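PDB 1N71: aac(6')-Ii from Enterococcus faecium, which probably transfers the acetyl group of acetyl-coenzyme A to the 6'-amino group of aminoglycoside antibiotics, as a resistance enzyme of the GNAT superfamily. Local coordinates for residues T118-T123 and A134-L139. Sequence-based numbering, arbitrary orientation.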
# COMPACT_ATOMS: atom_id res chain seq x y z
N THR A 118 2.91 19.22 7.33
CA THR A 118 4.34 19.14 7.02
C THR A 118 4.62 19.88 5.71
O THR A 118 3.70 20.26 4.99
CB THR A 118 4.81 17.68 6.82
OG1 THR A 118 4.48 17.25 5.50
CG2 THR A 118 4.14 16.75 7.83
N THR A 119 5.90 20.06 5.41
CA THR A 119 6.29 20.75 4.19
C THR A 119 6.09 19.91 2.93
O THR A 119 6.36 20.38 1.83
CB THR A 119 7.76 21.21 4.25
OG1 THR A 119 8.61 20.11 4.60
CG2 THR A 119 7.92 22.33 5.26
N LEU A 120 5.61 18.68 3.09
CA LEU A 120 5.39 17.81 1.93
C LEU A 120 4.03 18.05 1.29
O LEU A 120 3.78 17.58 0.18
CB LEU A 120 5.53 16.33 2.31
CG LEU A 120 6.93 15.86 2.74
CD1 LEU A 120 6.93 14.34 2.82
CD2 LEU A 120 7.98 16.32 1.73
N SER A 121 3.16 18.77 1.98
CA SER A 121 1.85 19.08 1.42
C SER A 121 1.90 20.50 0.84
O SER A 121 2.83 21.26 1.13
CB SER A 121 0.77 19.00 2.51
OG SER A 121 1.07 19.83 3.61
N GLN A 122 0.92 20.85 0.03
CA GLN A 122 0.87 22.17 -0.59
C GLN A 122 2.12 22.48 -1.39
O GLN A 122 2.71 23.56 -1.27
CB GLN A 122 0.62 23.25 0.48
CG GLN A 122 -0.86 23.45 0.77
CD GLN A 122 -1.13 24.46 1.87
OE1 GLN A 122 -0.52 25.54 1.90
NE2 GLN A 122 -2.04 24.13 2.77
N THR A 123 2.52 21.52 -2.21
CA THR A 123 3.68 21.64 -3.08
C THR A 123 3.62 20.52 -4.10
O THR A 123 3.06 19.46 -3.82
CB THR A 123 5.00 21.51 -2.29
OG1 THR A 123 6.11 21.68 -3.19
CG2 THR A 123 5.09 20.14 -1.62
N ALA A 134 13.77 14.62 2.11
CA ALA A 134 14.92 14.74 3.00
C ALA A 134 14.89 16.02 3.86
O ALA A 134 15.36 16.02 4.99
CB ALA A 134 16.22 14.69 2.18
N SER A 135 14.32 17.09 3.32
CA SER A 135 14.26 18.35 4.06
C SER A 135 12.92 18.61 4.74
O SER A 135 12.63 19.74 5.15
CB SER A 135 14.58 19.52 3.12
OG SER A 135 13.63 19.60 2.07
N ILE A 136 12.10 17.58 4.87
CA ILE A 136 10.79 17.75 5.49
C ILE A 136 10.89 18.45 6.85
O ILE A 136 11.83 18.23 7.60
CB ILE A 136 10.07 16.39 5.69
CG1 ILE A 136 8.63 16.63 6.17
CG2 ILE A 136 10.81 15.55 6.73
CD1 ILE A 136 7.79 15.37 6.23
N GLN A 137 9.90 19.30 7.14
CA GLN A 137 9.84 20.01 8.41
C GLN A 137 8.43 19.79 8.96
O GLN A 137 7.46 19.80 8.21
CB GLN A 137 10.09 21.51 8.21
CG GLN A 137 11.47 21.86 7.68
CD GLN A 137 12.58 21.57 8.67
OE1 GLN A 137 12.51 21.98 9.83
NE2 GLN A 137 13.61 20.88 8.22
N ASN A 138 8.33 19.60 10.27
CA ASN A 138 7.04 19.38 10.90
C ASN A 138 6.39 20.71 11.26
O ASN A 138 6.84 21.40 12.18
CB ASN A 138 7.19 18.51 12.15
CG ASN A 138 5.88 17.88 12.59
OD1 ASN A 138 4.82 18.22 12.06
ND2 ASN A 138 5.96 16.97 13.55
N LEU A 139 5.35 21.08 10.53
CA LEU A 139 4.67 22.34 10.76
C LEU A 139 3.63 22.35 11.87
O LEU A 139 3.59 23.28 12.68
CB LEU A 139 4.01 22.82 9.46
CG LEU A 139 4.92 22.80 8.23
CD1 LEU A 139 4.14 23.33 7.04
CD2 LEU A 139 6.17 23.64 8.48
O HOH W 1 10.17 19.52 2.56
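Thr119 pairs with Gln137 through its own side chain as well as its backbone. The backbone N of Gln137 donates to OG1 of Thr119 at 3.0 Å. In return, Thr119 N donates to Gln137 O at 3.2 Å, in the plane of that carbonyl. OG1 lies between the backbone N and the carbonyl carbon (chi1 52°), which lets it stand in for a main-chain acceptor. A water 2.6 Å from Thr119 OG1 also meets it and reaches weakly to Ser135 OG, whose stronger partner is Asp131 O. Gln137 O takes a further CA-H contact from Thr118 CA at 3.4 Å. Beside these bonds, Thr119 CG2 rests against CB of Gln137 and CD2 of Leu139. Leu139 also lays CD1 on the Thr118 carbonyl.

The apolar part lies around Ile136. Its CG1 is anti to the backbone N (chi1 -173°), and Ile136 CD1 ends 3.6 Å from Leu120 CG. The two side chains cross nearly at a right angle. Ile136 CD1 also touches CB of Thr118. Ile154, Val157 and Ile169 of the sheet and Tyr144 continue this packing.

Thr118 OG1 accepts from Leu120 N at 3.0 Å and hydrogen-bonds to Asp113, which helps hold the bend in shape. Asn138 touches coenzyme A and hydrogen-bonds to Glu145 and to the backbone N of His142. The contact thus ties the loop after strand 106-112 to the loop leading to cofactor-binding helix 144-149. It combines a single beta bridge, Thr118 to Asn138, with a type I turn and an ST turn, at the edge of the GNAT-fold cofactor site.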